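Local coordinates for protein lipolytic enzyme, G-D-S-L family (Bacteroides thetaiotaomicron, PDB 7BR2) that metabolises the drug diltiazem as a gut microbial serine esterase of the SGNH (GDSL) hydrolase family, at residues L219-A223 / Q224-G228; V294-E298 / E299-E303. All blocks are in the same frame, centred on the assembly; numbering follows the deposited sequence.

Contact 1 of 2, residues L219-A223 / Q224-G228; sequences LFLKA and QGFAG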
loop_
_atom_site.group_PDB
_atom_site.type_symbol
_atom_site.label_atom_id
_atom_site.label_comp_id
_atom_site.label_asym_id
_atom_site.label_seq_id
_atom_site.Cartn_x
_atom_site.Cartn_y
_atom_site.Cartn_z
ATOM N N LEU A 219 -7.749 0.377 2.695
ATOM C CA LEU A 219 -8.934 -0.289 2.175
ATOM C C LEU A 219 -8.652 -1.741 1.817
ATOM O O LEU A 219 -9.487 -2.620 2.073
ATOM C CB LEU A 219 -9.471 0.470 0.961
ATOM C CG LEU A 219 -10.088 1.827 1.310
ATOM C CD1 LEU A 219 -10.317 2.677 0.064
ATOM C CD2 LEU A 219 -11.393 1.601 2.101
ATOM N N PHE A 220 -7.480 -2.024 1.231
ATOM C CA PHE A 220 -7.172 -3.411 0.893
ATOM C C PHE A 220 -6.982 -4.241 2.154
ATOM O O PHE A 220 -7.416 -5.399 2.217
ATOM C CB PHE A 220 -5.930 -3.479 -0.002
ATOM C CG PHE A 220 -5.675 -4.838 -0.590
ATOM C CD1 PHE A 220 -6.179 -5.179 -1.838
ATOM C CD2 PHE A 220 -4.931 -5.776 0.101
ATOM C CE1 PHE A 220 -5.949 -6.443 -2.370
ATOM C CE2 PHE A 220 -4.687 -7.030 -0.432
ATOM C CZ PHE A 220 -5.198 -7.364 -1.671
ATOM N N LEU A 221 -6.378 -3.654 3.182
ATOM C CA LEU A 221 -6.235 -4.364 4.446
ATOM C C LEU A 221 -7.591 -4.596 5.103
ATOM O O LEU A 221 -7.817 -5.639 5.724
ATOM C CB LEU A 221 -5.320 -3.574 5.382
ATOM C CG LEU A 221 -3.882 -3.496 4.873
ATOM C CD1 LEU A 221 -3.088 -2.492 5.680
ATOM C CD2 LEU A 221 -3.250 -4.884 4.909
ATOM N N LYS A 222 -8.514 -3.644 4.958
ATOM C CA LYS A 222 -9.860 -3.848 5.490
ATOM C C LYS A 222 -10.575 -4.955 4.722
ATOM O O LYS A 222 -11.268 -5.788 5.319
ATOM C CB LYS A 222 -10.646 -2.526 5.486
ATOM C CG LYS A 222 -12.141 -2.635 5.854
ATOM C CD LYS A 222 -12.735 -1.282 6.315
ATOM C CE LYS A 222 -13.560 -0.691 5.191
ATOM N NZ LYS A 222 -14.176 0.613 5.517
ATOM N N ALA A 223 -10.373 -5.015 3.409
ATOM C CA ALA A 223 -10.909 -6.120 2.623
ATOM C C ALA A 223 -10.289 -7.457 3.006
ATOM O O ALA A 223 -10.875 -8.505 2.721
ATOM C CB ALA A 223 -10.706 -5.856 1.129
ATOM N N GLN A 224 -9.118 -7.454 3.629
ATOM C CA GLN A 224 -8.530 -8.689 4.133
ATOM C C GLN A 224 -8.905 -8.962 5.590
ATOM O O GLN A 224 -8.348 -9.883 6.206
ATOM C CB GLN A 224 -7.005 -8.660 3.964
ATOM C CG GLN A 224 -6.550 -8.655 2.501
ATOM C CD GLN A 224 -5.053 -8.930 2.347
ATOM O OE1 GLN A 224 -4.227 -8.262 2.970
ATOM N NE2 GLN A 224 -4.700 -9.893 1.497
ATOM N N GLY A 225 -9.831 -8.185 6.154
ATOM C CA GLY A 225 -10.358 -8.501 7.466
ATOM C C GLY A 225 -9.543 -8.012 8.643
ATOM O O GLY A 225 -9.645 -8.598 9.726
ATOM N N PHE A 226 -8.713 -6.980 8.460
ATOM C CA PHE A 226 -7.879 -6.454 9.534
ATOM C C PHE A 226 -8.464 -5.219 10.212
ATOM O O PHE A 226 -7.892 -4.752 11.205
ATOM C CB PHE A 226 -6.485 -6.105 8.993
ATOM C CG PHE A 226 -5.759 -7.278 8.390
ATOM C CD1 PHE A 226 -5.704 -8.497 9.056
ATOM C CD2 PHE A 226 -5.158 -7.167 7.145
ATOM C CE1 PHE A 226 -5.048 -9.582 8.497
ATOM C CE2 PHE A 226 -4.503 -8.245 6.576
ATOM C CZ PHE A 226 -4.448 -9.455 7.247
ATOM N N ALA A 227 -9.552 -4.657 9.686
ATOM C CA ALA A 227 -10.142 -3.468 10.293
ATOM C C ALA A 227 -10.801 -3.827 11.618
ATOM O O ALA A 227 -11.628 -4.742 11.686
ATOM C CB ALA A 227 -11.157 -2.833 9.346
ATOM N N GLY A 228 -10.434 -3.109 12.668
ATOM C CA GLY A 228 -10.952 -3.370 13.991
ATOM C C GLY A 228 -10.058 -4.220 14.864
ATOM O O GLY A 228 -10.384 -4.429 16.043
HETATM O O HOH W 1 -11.670 -5.761 8.203
#
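Gln224 folds back along the last turn of helix 210-223 and lays its amide against the ring of Phe220, with CD 3.4 Å from CE2. The two groups meet obliquely, their planes 54° apart. With CG anti to its own carbonyl carbon (chi1 -66°) and the chain extended beyond it, Gln224 runs past the carbonyl O of Phe220 to reach the ring. The amide is held at both ends, by the hydroxyl of Tyr43 at OE1 and, weakly, by the backbone O of Lys14 at NE2, which together should limit its rotation against the ring. Leu221 brings a methyl to the next aromatic residue, CD2 lying 3.7 Å from CD2 of Phe226. The aliphatic part of Lys222 lies against the methyl of Ala227, with Lys222 CG 3.6 Å from Ala227 CB.

The backbone turns here in a Schellman motif, the classic end of an alpha-helix, with Gly225 at positive phi as the C' residue. Its long bond joins Phe226 N to Leu221 O (3.2 Å), and the short one joins Gly225 N to Lys222 O at 2.9 Å. A water 2.9 Å from Lys222 O donates to it and accepts from Ala227 N, so the carbonyl is gripped twice while the chain leaves the helix. Gln224 N is shared between Phe220 O and Leu221 O in two weak bonds.

Most of the contact is buried. Helix 35-46 packs on Leu221 through Ile39, Tyr42 and Tyr43, and Tyr42 and Phe47 meet the Phe226 ring; Phe24, from strand 21-26 of the parallel sheet, meets Phe220 edge-to-face, while helix 296-300 covers Lys222 and Ala227.

Contact 2 of 2, residues V294-E298 / E299-E303; sequences VPFME and EMNTE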
loop_
_atom_site.group_PDB
_atom_site.type_symbol
_atom_site.label_atom_id
_atom_site.label_comp_id
_atom_site.label_asym_id
_atom_site.label_seq_id
_atom_site.Cartn_x
_atom_site.Cartn_y
_atom_site.Cartn_z
ATOM N N VAL A 294 -9.286 8.741 6.929
ATOM C CA VAL A 294 -10.007 7.521 7.281
ATOM C C VAL A 294 -9.699 7.208 8.734
ATOM O O VAL A 294 -8.717 7.715 9.295
ATOM C CB VAL A 294 -9.614 6.328 6.370
ATOM C CG1 VAL A 294 -10.038 6.569 4.927
ATOM C CG2 VAL A 294 -8.100 6.053 6.433
ATOM N N PRO A 295 -10.548 6.405 9.394
ATOM C CA PRO A 295 -10.255 6.054 10.792
ATOM C C PRO A 295 -9.112 5.050 10.884
ATOM O O PRO A 295 -9.310 3.936 11.383
ATOM C CB PRO A 295 -11.574 5.457 11.304
ATOM C CG PRO A 295 -12.489 5.382 10.139
ATOM C CD PRO A 295 -11.738 5.695 8.895
ATOM N N PHE A 296 -7.930 5.402 10.360
ATOM C CA PHE A 296 -6.856 4.413 10.279
ATOM C C PHE A 296 -6.303 4.083 11.659
ATOM O O PHE A 296 -6.049 2.913 11.969
ATOM C CB PHE A 296 -5.720 4.866 9.359
ATOM C CG PHE A 296 -4.622 3.841 9.255
ATOM C CD1 PHE A 296 -4.789 2.710 8.465
ATOM C CD2 PHE A 296 -3.457 3.965 9.987
ATOM C CE1 PHE A 296 -3.809 1.737 8.389
ATOM C CE2 PHE A 296 -2.455 2.991 9.903
ATOM C CZ PHE A 296 -2.640 1.880 9.109
ATOM N N MET A 297 -6.060 5.108 12.479
ATOM C CA MET A 297 -5.547 4.886 13.827
ATOM C C MET A 297 -6.495 4.020 14.644
ATOM O O MET A 297 -6.061 3.094 15.341
ATOM C CB MET A 297 -5.318 6.231 14.505
ATOM C CG MET A 297 -4.241 7.039 13.830
ATOM S SD MET A 297 -2.708 6.105 13.661
ATOM C CE MET A 297 -2.100 6.203 15.347
ATOM N N GLU A 298 -7.795 4.309 14.571
ATOM C CA GLU A 298 -8.765 3.573 15.379
ATOM C C GLU A 298 -8.947 2.135 14.888
ATOM O O GLU A 298 -9.089 1.208 15.699
ATOM C CB GLU A 298 -10.108 4.312 15.379
ATOM C CG GLU A 298 -10.042 5.734 15.916
ATOM C CD GLU A 298 -9.733 6.755 14.834
ATOM O OE1 GLU A 298 -8.925 6.444 13.925
ATOM O OE2 GLU A 298 -10.300 7.869 14.891
ATOM N N GLU A 299 -8.963 1.922 13.569
ATOM C CA GLU A 299 -9.287 0.590 13.070
ATOM C C GLU A 299 -8.070 -0.315 12.920
ATOM O O GLU A 299 -8.205 -1.541 13.047
ATOM C CB GLU A 299 -10.023 0.680 11.728
ATOM C CG GLU A 299 -11.403 1.291 11.863
ATOM C CD GLU A 299 -12.191 1.336 10.571
ATOM O OE1 GLU A 299 -11.828 0.620 9.616
ATOM O OE2 GLU A 299 -13.170 2.108 10.503
ATOM N N MET A 300 -6.885 0.252 12.679
ATOM C CA MET A 300 -5.722 -0.561 12.333
ATOM C C MET A 300 -4.429 -0.175 13.026
ATOM O O MET A 300 -3.436 -0.880 12.841
ATOM C CB MET A 300 -5.472 -0.542 10.822
ATOM C CG MET A 300 -6.510 -1.272 10.028
ATOM S SD MET A 300 -6.123 -1.301 8.268
ATOM C CE MET A 300 -7.664 -1.989 7.653
ATOM N N ASN A 301 -4.379 0.910 13.782
ATOM C CA ASN A 301 -3.147 1.289 14.453
ATOM C C ASN A 301 -3.419 1.673 15.894
ATOM O O ASN A 301 -3.041 2.748 16.355
ATOM C CB ASN A 301 -2.425 2.410 13.717
ATOM C CG ASN A 301 -0.929 2.342 13.914
ATOM O OD1 ASN A 301 -0.409 1.340 14.407
ATOM N ND2 ASN A 301 -0.232 3.414 13.570
ATOM N N THR A 302 -4.069 0.773 16.640
ATOM C CA THR A 302 -4.362 0.979 18.059
ATOM C C THR A 302 -3.541 0.011 18.913
ATOM O O THR A 302 -3.810 -1.198 18.937
ATOM C CB THR A 302 -5.856 0.816 18.325
ATOM O OG1 THR A 302 -6.564 1.880 17.679
ATOM C CG2 THR A 302 -6.141 0.868 19.814
ATOM N N GLU A 303 -2.557 0.555 19.625
ATOM C CA GLU A 303 -1.757 -0.161 20.615
ATOM C C GLU A 303 -2.141 0.426 21.972
ATOM O O GLU A 303 -1.489 1.340 22.494
ATOM C CB GLU A 303 -0.245 -0.011 20.315
ATOM C CG GLU A 303 0.659 -0.828 21.221
ATOM C CD GLU A 303 2.147 -0.541 21.017
ATOM O OE1 GLU A 303 2.505 0.406 20.276
ATOM O OE2 GLU A 303 2.967 -1.281 21.606
#
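Phe296 has CG anti to its backbone N (chi1 -179°), and Met300 has its CG anti to the carbonyl carbon (chi1 -70°); in these positions the Phe296 ring and the extended methionine chain cross at about a right angle. CB of Met300 makes an off-centre CH-pi contact 4.2 Å from the centroid of the Phe296 ring, and its SD approaches obliquely in a Met-aromatic contact, 3.8 Å from CE1. Asn301 CB touches the same ring at CE2. Met297, bent at chi2 and chi3, lies alongside Asn301, both pointing the same way, with SD 3.7 Å from ND2, a weak N-H to sulfur bond. The amide's carbonyl end, OD1, is taken by the backbone N of Tyr272, whose ring also meets Phe296 edge-to-face.

Phe296 to Met300 form a short helix of little more than one turn, with Pro295 at its N-cap position. Pro295 is also the centre of an inverse gamma turn and starts the helical bonding by accepting Glu299 N at 3.0 Å. Its ring lies beside the Glu299 side chain, the two pointing the same way, with CG 3.4 Å from OE2; the other carboxylate oxygen, OE1, bonds Tyr218 of helix 210-223.

At the far end, Met297 O receives Asn301 N at 3.2 Å and Thr302 OG1 at 2.7 Å from opposite faces of its carbonyl plane. The hydroxyl thereby ties the Met297 carbonyl to the chain entering strand 303-308, where Glu303 OE2 is bonded by Tyr265 and Gln345.

Contacts 1 and 2 lie side by side, their centres about 11 Å apart; each closes its own helix, 210-223 or 296-300, and the two ends pack on each other. Contact 1 is almost wholly buried beside helix 35-46 and the parallel sheet; contact 2 is partly buried, with Pro295 and Glu298 exposed. Both run on into neighbouring parallel strands of the mixed sheet, 232-237 and 303-308. Both have backbone bonds, but contact 1 adds a water and contact 2 a side-chain hydroxyl and thioether sulfurs. They meet where CE of Met300 packs 3.6 Å from CB of Leu221, and a probable hydrogen bond runs from Gly228 N to Glu299 O.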